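Local atomic coordinates of CYCLIN domain-containing protein (Chaetomium thermophilum, PDB entry 6Z3U), a protein that probably acts as the cyclin H-type regulatory subunit of the CDK-activating kinase (CAK) complex, switching on its partner cyclin-dependent kinase. Residues 83-88 / 351-356; 91-96 / 130-135; 44-49 / 362-367. All coordinates share one frame; numbering follows the deposited sequence.

Interaction 1 (83-88 / 351-356); sequences PAEELL and QPIRKK
The ionic part of this contact joins Glu85 and Lys356, whose chains cross at about a right angle. Lys356 NZ lies 3.3 Å from Glu85 OE2, on the syn lone pair of that oxygen, and makes a weaker bond of 3.4 Å to Glu85 OE1. The ammonium therefore straddles the mouth of the carboxylate, favouring OE2 slightly. Lys356 runs straight through its first two torsions, which brings its CD to 3.7 Å from Glu85 OE2, and the bend at the third (chi3 -73°) then turns NZ onto the carboxylate.

The apolar part belongs to Ile353, one turn earlier on the same helix. Its CD1 comes up beside the carboxylate, 3.6 Å from Glu85 OE1, and its CG2 reaches the root of the same side chain, 4.0 Å from Glu85 CB. With CG placed beside the backbone N (chi1 -64°) and the rest extended, Glu85 thus offers both its stem and its head. Within these two segments the backbones come nearest here, Glu85 CA and Ile353 CA lying 6.9 Å apart.

Glu85 OE2 also accepts from the backbone N of Thr82, just ahead of helix 83-103, while Leu81 packs on both Ile353 and Lys356. Shortening Glu85 to an alanine is likely to leave the Lys356 ammonium without its counter-charge, Thr82 N without this acceptor and a gap beside Ile353 CD1.

The chemistry implies that one carboxylate serves two ends: it pairs with a lysine on helix 343-358 and holds the start of its own helix, while the isoleucine beside it may screen one side of the pair from solvent.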
loop_
_atom_site.group_PDB
_atom_site.type_symbol
_atom_site.label_atom_id
_atom_site.label_comp_id
_atom_site.label_asym_id
_atom_site.label_seq_id
_atom_site.Cartn_x
_atom_site.Cartn_y
_atom_site.Cartn_z
ATOM N N PRO A 83 -10.197 -25.978 18.838
ATOM C CA PRO A 83 -9.411 -25.257 17.819
ATOM C C PRO A 83 -9.776 -25.634 16.392
ATOM O O PRO A 83 -9.804 -24.764 15.515
ATOM C CB PRO A 83 -7.966 -25.647 18.165
ATOM C CG PRO A 83 -7.990 -25.894 19.636
ATOM C CD PRO A 83 -9.351 -26.469 19.943
ATOM N N ALA A 84 -10.060 -26.914 16.134
ATOM C CA ALA A 84 -10.478 -27.329 14.799
ATOM C C ALA A 84 -11.859 -26.783 14.460
ATOM O O ALA A 84 -12.088 -26.317 13.338
ATOM C CB ALA A 84 -10.465 -28.855 14.695
ATOM N N GLU A 85 -12.791 -26.828 15.417
ATOM C CA GLU A 85 -14.104 -26.233 15.194
ATOM C C GLU A 85 -14.008 -24.722 15.046
ATOM O O GLU A 85 -14.797 -24.118 14.311
ATOM C CB GLU A 85 -15.047 -26.581 16.344
ATOM C CG GLU A 85 -15.360 -28.062 16.472
ATOM C CD GLU A 85 -16.275 -28.371 17.642
ATOM O OE1 GLU A 85 -16.981 -29.401 17.588
ATOM O OE2 GLU A 85 -16.288 -27.585 18.615
ATOM N N GLU A 86 -13.052 -24.100 15.734
ATOM C CA GLU A 86 -12.817 -22.672 15.561
ATOM C C GLU A 86 -12.334 -22.387 14.147
ATOM O O GLU A 86 -12.836 -21.478 13.476
ATOM C CB GLU A 86 -11.805 -22.190 16.601
ATOM C CG GLU A 86 -12.098 -20.819 17.192
ATOM C CD GLU A 86 -11.150 -20.460 18.323
ATOM O OE1 GLU A 86 -11.315 -21.009 19.431
ATOM O OE2 GLU A 86 -10.250 -19.624 18.108
ATOM N N LEU A 87 -11.356 -23.167 13.675
ATOM C CA LEU A 87 -10.838 -22.998 12.321
ATOM C C LEU A 87 -11.885 -23.338 11.270
ATOM O O LEU A 87 -11.840 -22.803 10.156
ATOM C CB LEU A 87 -9.600 -23.875 12.132
ATOM C CG LEU A 87 -8.850 -23.786 10.803
ATOM C CD1 LEU A 87 -8.493 -22.351 10.476
ATOM C CD2 LEU A 87 -7.601 -24.653 10.860
ATOM N N LEU A 88 -12.821 -24.232 11.597
ATOM C CA LEU A 88 -13.852 -24.609 10.634
ATOM C C LEU A 88 -14.792 -23.443 10.352
ATOM O O LEU A 88 -15.182 -23.219 9.200
ATOM C CB LEU A 88 -14.629 -25.821 11.151
ATOM C CG LEU A 88 -15.234 -26.763 10.106
ATOM C CD1 LEU A 88 -15.784 -28.016 10.773
ATOM C CD2 LEU A 88 -16.324 -26.076 9.307
ATOM N N GLN A 351 -24.088 -25.539 11.630
ATOM C CA GLN A 351 -25.068 -25.106 12.623
ATOM C C GLN A 351 -24.762 -25.640 14.016
ATOM O O GLN A 351 -24.827 -24.856 14.980
ATOM C CB GLN A 351 -26.475 -25.507 12.166
ATOM C CG GLN A 351 -27.573 -25.002 13.083
ATOM C CD GLN A 351 -27.535 -23.494 13.250
ATOM O OE1 GLN A 351 -27.488 -22.749 12.270
ATOM N NE2 GLN A 351 -27.536 -23.037 14.498
ATOM N N PRO A 352 -24.453 -26.925 14.210
ATOM C CA PRO A 352 -24.065 -27.380 15.554
ATOM C C PRO A 352 -22.985 -26.521 16.190
ATOM O O PRO A 352 -23.036 -26.253 17.397
ATOM C CB PRO A 352 -23.570 -28.813 15.315
ATOM C CG PRO A 352 -24.095 -29.225 13.972
ATOM C CD PRO A 352 -24.745 -28.048 13.304
ATOM N N ILE A 353 -22.005 -26.075 15.403
ATOM C CA ILE A 353 -20.901 -25.303 15.962
ATOM C C ILE A 353 -21.382 -23.923 16.386
ATOM O O ILE A 353 -21.022 -23.427 17.460
ATOM C CB ILE A 353 -19.744 -25.209 14.951
ATOM C CG1 ILE A 353 -19.447 -26.575 14.324
ATOM C CG2 ILE A 353 -18.494 -24.663 15.627
ATOM C CD1 ILE A 353 -19.219 -27.688 15.328
ATOM N N ARG A 354 -22.208 -23.280 15.556
ATOM C CA ARG A 354 -22.736 -21.969 15.916
ATOM C C ARG A 354 -23.540 -22.022 17.210
ATOM O O ARG A 354 -23.519 -21.059 17.985
ATOM C CB ARG A 354 -23.588 -21.417 14.769
ATOM C CG ARG A 354 -22.843 -21.381 13.437
ATOM C CD ARG A 354 -23.642 -20.737 12.305
ATOM N NE ARG A 354 -23.996 -19.344 12.575
ATOM C CZ ARG A 354 -25.232 -18.898 12.803
ATOM N NH1 ARG A 354 -25.429 -17.608 13.037
ATOM N NH2 ARG A 354 -26.270 -19.725 12.783
ATOM N N LYS A 355 -24.247 -23.128 17.470
ATOM C CA LYS A 355 -24.975 -23.235 18.731
ATOM C C LYS A 355 -24.024 -23.419 19.910
ATOM O O LYS A 355 -24.257 -22.869 20.992
ATOM C CB LYS A 355 -25.979 -24.387 18.697
ATOM C CG LYS A 355 -27.117 -24.180 19.696
ATOM C CD LYS A 355 -28.008 -25.402 19.864
ATOM C CE LYS A 355 -29.057 -25.510 18.776
ATOM N NZ LYS A 355 -29.887 -26.733 18.961
ATOM N N LYS A 356 -22.953 -24.193 19.724
ATOM C CA LYS A 356 -21.964 -24.325 20.789
ATOM C C LYS A 356 -21.300 -22.984 21.069
ATOM O O LYS A 356 -20.987 -22.663 22.221
ATOM C CB LYS A 356 -20.929 -25.389 20.415
ATOM C CG LYS A 356 -19.981 -25.758 21.549
ATOM C CD LYS A 356 -18.877 -26.709 21.091
ATOM C CE LYS A 356 -19.401 -28.120 20.858
ATOM N NZ LYS A 356 -18.290 -29.101 20.682
#

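Interaction 2 (91-96 / 130-135); sequences TFYTAE and YPPQEM
Pro132 and Gln133 both meet Tyr93 obliquely from one side of its ring, Phe92 from the other. In the apolar part Tyr93 CD2 approaches Pro132 CB at 3.9 Å, and the neighbouring Tyr93 CE2 lies 4.0 Å from Pro132 CG. The proline opens helix 132-146, directly after Pro131 at the N-cap position, so the ring packs on the first turn of that helix. The nearest pair of alpha carbons, Tyr93 CA and Pro132 CA at 7.2 Å, falls at the same place.

Gln133 comes in crosswise, its amide plane turned 89° from the tyrosine ring. A bend at its second torsion (chi2 82°) brings the amide back toward helix 83-103, where Gln133 OE1 accepts a weak hydrogen bond of 3.4 Å from Tyr93 OH. The other end of the amide, Gln133 NE2, lies 3.4 Å from Glu96 OE1, with carboxylate and amide planes 49° apart. The same Glu96 OE1 sits in plane at an edge of the Tyr93 ring.

Within the helix, Phe92 helps to set this ring: Phe92 CD2 lies 3.8 Å above the Tyr93 ring plane, over its centre. Phe118 of helix 108-124 also packs on Tyr93, and Tyr122 of that helix touches Pro132.

The hydroxyl has a stronger partner than the glutamine in Arg354 of helix 343-358. Chemically, then, the phenol oxygen accepts a hydrogen bond from Arg354 NE while its hydroxyl donates a weak one to Gln133 OE1, and the ring carbons pack on Pro132.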
loop_
_atom_site.group_PDB
_atom_site.type_symbol
_atom_site.label_atom_id
_atom_site.label_comp_id
_atom_site.label_asym_id
_atom_site.label_seq_id
_atom_site.Cartn_x
_atom_site.Cartn_y
_atom_site.Cartn_z
ATOM N N THR A 91 -13.138 -20.904 8.071
ATOM C CA THR A 91 -13.175 -21.319 6.674
ATOM C C THR A 91 -14.563 -21.117 6.082
ATOM O O THR A 91 -14.697 -20.677 4.935
ATOM C CB THR A 91 -12.747 -22.782 6.556
ATOM O OG1 THR A 91 -11.495 -22.967 7.230
ATOM C CG2 THR A 91 -12.592 -23.186 5.100
ATOM N N PHE A 92 -15.607 -21.432 6.851
ATOM C CA PHE A 92 -16.969 -21.258 6.358
ATOM C C PHE A 92 -17.263 -19.789 6.079
ATOM O O PHE A 92 -17.824 -19.443 5.033
ATOM C CB PHE A 92 -17.964 -21.832 7.370
ATOM C CG PHE A 92 -19.395 -21.464 7.094
ATOM C CD1 PHE A 92 -20.117 -22.118 6.109
ATOM C CD2 PHE A 92 -20.023 -20.473 7.830
ATOM C CE1 PHE A 92 -21.435 -21.783 5.856
ATOM C CE2 PHE A 92 -21.341 -20.134 7.580
ATOM C CZ PHE A 92 -22.048 -20.790 6.593
ATOM N N TYR A 93 -16.883 -18.906 7.004
ATOM C CA TYR A 93 -17.170 -17.487 6.844
ATOM C C TYR A 93 -16.220 -16.803 5.870
ATOM O O TYR A 93 -16.568 -15.748 5.329
ATOM C CB TYR A 93 -17.123 -16.789 8.206
ATOM C CG TYR A 93 -18.348 -17.067 9.050
ATOM C CD1 TYR A 93 -19.593 -16.574 8.681
ATOM C CD2 TYR A 93 -18.265 -17.830 10.209
ATOM C CE1 TYR A 93 -20.720 -16.830 9.442
ATOM C CE2 TYR A 93 -19.388 -18.091 10.978
ATOM C CZ TYR A 93 -20.613 -17.586 10.588
ATOM O OH TYR A 93 -21.738 -17.834 11.341
ATOM N N THR A 94 -15.035 -17.369 5.633
ATOM C CA THR A 94 -14.184 -16.855 4.563
ATOM C C THR A 94 -14.818 -17.108 3.199
ATOM O O THR A 94 -14.699 -16.280 2.289
ATOM C CB THR A 94 -12.796 -17.494 4.634
ATOM O OG1 THR A 94 -12.239 -17.297 5.939
ATOM C CG2 THR A 94 -11.866 -16.874 3.598
ATOM N N ALA A 95 -15.483 -18.254 3.037
ATOM C CA ALA A 95 -16.194 -18.521 1.791
ATOM C C ALA A 95 -17.413 -17.620 1.656
ATOM O O ALA A 95 -17.719 -17.141 0.559
ATOM C CB ALA A 95 -16.603 -19.993 1.726
ATOM N N GLU A 96 -18.124 -17.382 2.761
ATOM C CA GLU A 96 -19.259 -16.464 2.724
ATOM C C GLU A 96 -18.794 -15.046 2.425
ATOM O O GLU A 96 -19.470 -14.300 1.706
ATOM C CB GLU A 96 -20.018 -16.516 4.050
ATOM C CG GLU A 96 -21.317 -15.718 4.057
ATOM C CD GLU A 96 -22.144 -15.959 5.306
ATOM O OE1 GLU A 96 -21.781 -15.428 6.377
ATOM O OE2 GLU A 96 -23.157 -16.685 5.220
ATOM N N TYR A 130 -14.731 -12.298 19.358
ATOM C CA TYR A 130 -15.387 -11.315 18.506
ATOM C C TYR A 130 -16.233 -12.014 17.449
ATOM O O TYR A 130 -15.847 -13.077 16.945
ATOM C CB TYR A 130 -14.354 -10.400 17.834
ATOM C CG TYR A 130 -13.474 -9.653 18.813
ATOM C CD1 TYR A 130 -13.994 -8.646 19.617
ATOM C CD2 TYR A 130 -12.122 -9.954 18.934
ATOM C CE1 TYR A 130 -13.193 -7.958 20.513
ATOM C CE2 TYR A 130 -11.312 -9.272 19.829
ATOM C CZ TYR A 130 -11.853 -8.275 20.617
ATOM O OH TYR A 130 -11.050 -7.595 21.509
ATOM N N PRO A 131 -17.376 -11.438 17.080
ATOM C CA PRO A 131 -18.346 -12.162 16.240
ATOM C C PRO A 131 -17.890 -12.258 14.797
ATOM O O PRO A 131 -17.747 -11.234 14.115
ATOM C CB PRO A 131 -19.620 -11.310 16.360
ATOM C CG PRO A 131 -19.140 -9.942 16.685
ATOM C CD PRO A 131 -17.833 -10.077 17.419
ATOM N N PRO A 132 -17.686 -13.475 14.278
ATOM C CA PRO A 132 -17.277 -13.598 12.869
ATOM C C PRO A 132 -18.332 -13.122 11.887
ATOM O O PRO A 132 -17.982 -12.714 10.773
ATOM C CB PRO A 132 -16.998 -15.100 12.710
ATOM C CG PRO A 132 -17.788 -15.753 13.786
ATOM C CD PRO A 132 -17.796 -14.789 14.937
ATOM N N GLN A 133 -19.613 -13.173 12.256
ATOM C CA GLN A 133 -20.652 -12.686 11.358
ATOM C C GLN A 133 -20.473 -11.203 11.064
ATOM O O GLN A 133 -20.784 -10.744 9.960
ATOM C CB GLN A 133 -22.031 -12.943 11.969
ATOM C CG GLN A 133 -23.187 -12.756 11.004
ATOM C CD GLN A 133 -23.410 -13.976 10.130
ATOM O OE1 GLN A 133 -23.540 -15.095 10.629
ATOM N NE2 GLN A 133 -23.447 -13.767 8.818
ATOM N N GLU A 134 -19.972 -10.442 12.038
ATOM C CA GLU A 134 -19.748 -9.011 11.880
ATOM C C GLU A 134 -18.377 -8.711 11.282
ATOM O O GLU A 134 -18.267 -7.902 10.355
ATOM C CB GLU A 134 -19.899 -8.306 13.232
ATOM C CG GLU A 134 -21.278 -8.454 13.866
ATOM C CD GLU A 134 -22.376 -7.817 13.033
ATOM O OE1 GLU A 134 -22.990 -8.531 12.210
ATOM O OE2 GLU A 134 -22.611 -6.599 13.186
ATOM N N MET A 135 -17.324 -9.344 11.805
ATOM C CA MET A 135 -15.989 -9.130 11.260
ATOM C C MET A 135 -15.923 -9.445 9.772
ATOM O O MET A 135 -15.043 -8.926 9.077
ATOM C CB MET A 135 -14.969 -9.986 12.013
ATOM C CG MET A 135 -14.783 -9.614 13.480
ATOM S SD MET A 135 -14.181 -7.932 13.746
ATOM C CE MET A 135 -15.726 -7.063 13.994
#

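Interaction 3 (44-49 / 362-367); sequences TERLLS and DPDRWN
Arg46 and Asp364 pair face-on: the carboxylate oxygen Asp364 OD2 sits 3.5 Å above the guanidinium plane of Arg46, over its centre. At that height over the face no N-H points at the oxygen, and the attraction is one of charge alone. The closest charged pair, Arg46 NE to Asp364 OD2, is long at 3.6 Å, and Asp364 OD1 is equally far, 3.6 Å, from Arg46 NH1. Guanidinium and carboxylate planes stand 84° apart.

The two side chains come from opposite directions. Arg46 leaves helix 25-48 with CG anti to its own N and turns at the second torsion (chi2 67°), which swings the guanidinium over the aspartate. The bend is also where the stem meets the other segment, Arg46 CG lying 4.3 Å from Pro363 CG.

The backbone of Asp364 is held by an Asx turn of Asp362. Asp364 N donates to Asp362 OD1 at 3.0 Å, reaching that oxygen on the anti side of the carboxylate, and Arg365 N adds a weaker bond to the same atom. Asp362 thus probably shapes the turn that presents Asp364 to the arginine, a second-shell role.

This is a surface contact at the end of helix 25-48, whose Thr44 and Leu47 also pack on Leu77. The 362-367 segment links helix 343-358 to helix 368-380; Asp362 bonds through its backbone to Met128, and Arg365 forms a salt bridge with Glu82 of the neighbouring kinase chain. The ion pair therefore joins an N-terminal helix to a connection between two C-terminal helices, close to the kinase interface.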
loop_
_atom_site.group_PDB
_atom_site.type_symbol
_atom_site.label_atom_id
_atom_site.label_comp_id
_atom_site.label_asym_id
_atom_site.label_seq_id
_atom_site.Cartn_x
_atom_site.Cartn_y
_atom_site.Cartn_z
ATOM N N THR A 44 -13.582 -18.074 30.879
ATOM C CA THR A 44 -13.892 -18.852 32.073
ATOM C C THR A 44 -13.759 -18.002 33.332
ATOM O O THR A 44 -14.628 -18.030 34.208
ATOM C CB THR A 44 -12.973 -20.075 32.148
ATOM O OG1 THR A 44 -13.277 -20.975 31.075
ATOM C CG2 THR A 44 -13.140 -20.799 33.474
ATOM N N GLU A 45 -12.669 -17.240 33.438
ATOM C CA GLU A 45 -12.475 -16.379 34.600
ATOM C C GLU A 45 -13.618 -15.383 34.756
ATOM O O GLU A 45 -14.110 -15.159 35.869
ATOM C CB GLU A 45 -11.138 -15.644 34.474
ATOM C CG GLU A 45 -10.803 -14.731 35.643
ATOM C CD GLU A 45 -9.424 -14.101 35.517
ATOM O OE1 GLU A 45 -8.768 -14.301 34.473
ATOM O OE2 GLU A 45 -8.997 -13.405 36.464
ATOM N N ARG A 46 -14.060 -14.782 33.649
ATOM C CA ARG A 46 -15.129 -13.789 33.713
ATOM C C ARG A 46 -16.438 -14.406 34.191
ATOM O O ARG A 46 -17.171 -13.793 34.976
ATOM C CB ARG A 46 -15.310 -13.131 32.343
ATOM C CG ARG A 46 -16.608 -12.343 32.166
ATOM C CD ARG A 46 -16.624 -11.115 33.061
ATOM N NE ARG A 46 -17.921 -10.444 33.061
ATOM C CZ ARG A 46 -18.109 -9.167 33.388
ATOM N NH1 ARG A 46 -19.328 -8.647 33.357
ATOM N NH2 ARG A 46 -17.082 -8.406 33.745
ATOM N N LEU A 47 -16.752 -15.616 33.723
ATOM C CA LEU A 47 -18.054 -16.210 34.013
ATOM C C LEU A 47 -18.274 -16.385 35.511
ATOM O O LEU A 47 -19.393 -16.199 36.004
ATOM C CB LEU A 47 -18.189 -17.552 33.293
ATOM C CG LEU A 47 -18.462 -17.487 31.788
ATOM C CD1 LEU A 47 -18.465 -18.889 31.187
ATOM C CD2 LEU A 47 -19.772 -16.770 31.487
ATOM N N LEU A 48 -17.225 -16.750 36.253
ATOM C CA LEU A 48 -17.393 -16.995 37.683
ATOM C C LEU A 48 -17.944 -15.772 38.408
ATOM O O LEU A 48 -18.639 -15.913 39.421
ATOM C CB LEU A 48 -16.070 -17.432 38.317
ATOM C CG LEU A 48 -15.441 -18.773 37.920
ATOM C CD1 LEU A 48 -16.052 -19.397 36.671
ATOM C CD2 LEU A 48 -13.933 -18.606 37.752
ATOM N N SER A 49 -17.660 -14.574 37.910
ATOM C CA SER A 49 -18.146 -13.357 38.549
ATOM C C SER A 49 -19.433 -12.873 37.890
ATOM O O SER A 49 -20.531 -13.222 38.327
ATOM C CB SER A 49 -17.080 -12.265 38.486
ATOM O OG SER A 49 -15.848 -12.739 39.001
ATOM N N ASP A 362 -17.831 -14.590 24.533
ATOM C CA ASP A 362 -17.513 -13.506 25.458
ATOM C C ASP A 362 -18.724 -12.591 25.603
ATOM O O ASP A 362 -19.232 -12.091 24.591
ATOM C CB ASP A 362 -16.309 -12.723 24.945
ATOM C CG ASP A 362 -15.727 -11.790 25.988
ATOM O OD1 ASP A 362 -16.508 -11.120 26.696
ATOM O OD2 ASP A 362 -14.484 -11.724 26.096
ATOM N N PRO A 363 -19.220 -12.345 26.819
ATOM C CA PRO A 363 -20.442 -11.535 26.948
ATOM C C PRO A 363 -20.231 -10.047 26.716
ATOM O O PRO A 363 -21.175 -9.365 26.298
ATOM C CB PRO A 363 -20.899 -11.817 28.385
ATOM C CG PRO A 363 -19.653 -12.175 29.109
ATOM C CD PRO A 363 -18.772 -12.881 28.117
ATOM N N ASP A 364 -19.037 -9.516 26.982
ATOM C CA ASP A 364 -18.810 -8.077 26.889
ATOM C C ASP A 364 -18.349 -7.636 25.506
ATOM O O ASP A 364 -18.706 -6.541 25.056
ATOM C CB ASP A 364 -17.778 -7.644 27.929
ATOM C CG ASP A 364 -18.101 -8.157 29.308
ATOM O OD1 ASP A 364 -19.218 -7.887 29.795
ATOM O OD2 ASP A 364 -17.240 -8.834 29.906
ATOM N N ARG A 365 -17.551 -8.455 24.824
ATOM C CA ARG A 365 -16.967 -8.063 23.552
ATOM C C ARG A 365 -17.804 -8.456 22.340
ATOM O O ARG A 365 -17.532 -7.962 21.241
ATOM C CB ARG A 365 -15.568 -8.671 23.389
ATOM C CG ARG A 365 -14.507 -8.143 24.340
ATOM C CD ARG A 365 -13.165 -8.803 24.030
ATOM N NE ARG A 365 -12.024 -7.929 24.296
ATOM C CZ ARG A 365 -11.344 -7.872 25.436
ATOM N NH1 ARG A 365 -10.322 -7.034 25.544
ATOM N NH2 ARG A 365 -11.678 -8.642 26.465
ATOM N N TRP A 366 -18.808 -9.316 22.498
ATOM C CA TRP A 366 -19.551 -9.774 21.328
ATOM C C TRP A 366 -20.295 -8.618 20.668
ATOM O O TRP A 366 -20.378 -8.546 19.436
ATOM C CB TRP A 366 -20.522 -10.884 21.723
ATOM C CG TRP A 366 -20.906 -11.777 20.581
ATOM C CD1 TRP A 366 -22.070 -11.752 19.870
ATOM C CD2 TRP A 366 -20.119 -12.841 20.026
ATOM N NE1 TRP A 366 -22.058 -12.735 18.909
ATOM C CE2 TRP A 366 -20.872 -13.418 18.985
ATOM C CE3 TRP A 366 -18.854 -13.363 20.314
ATOM C CZ2 TRP A 366 -20.398 -14.485 18.224
ATOM C CZ3 TRP A 366 -18.386 -14.425 19.560
ATOM C CH2 TRP A 366 -19.157 -14.974 18.527
ATOM N N ASN A 367 -20.841 -7.704 21.468
ATOM C CA ASN A 367 -21.554 -6.539 20.944
ATOM C C ASN A 367 -20.525 -5.450 20.664
ATOM O O ASN A 367 -20.071 -4.755 21.577
ATOM C CB ASN A 367 -22.617 -6.064 21.925
ATOM C CG ASN A 367 -23.544 -5.029 21.321
ATOM O OD1 ASN A 367 -23.152 -4.266 20.440
ATOM N ND2 ASN A 367 -24.783 -5.000 21.789
#

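In the fold
From the N terminus, helix 25-48 comes first, and its last turn opens the widest loop, closed by interaction 3 at 362-367 after more than 300 residues. Helix 83-103 follows and starts two further loops: interaction 1 closes at 351-356, and interaction 2, the innermost, closes at 130-135. The three are nested and none cross. Interactions 1 and 2 share helix 83-103 and touch where Arg354 NE meets Tyr93 OH at 3.0 Å. Interactions 2 and 3 meet through Tyr130 and Arg365 and through Trp366 packing on Pro131 and Pro132. Interactions 1 and 3 do not touch. Interactions 1 and 3 tie N-terminal helices to the C-terminal part of the chain, whereas interaction 2 joins helix 83-103 to helix 132-146.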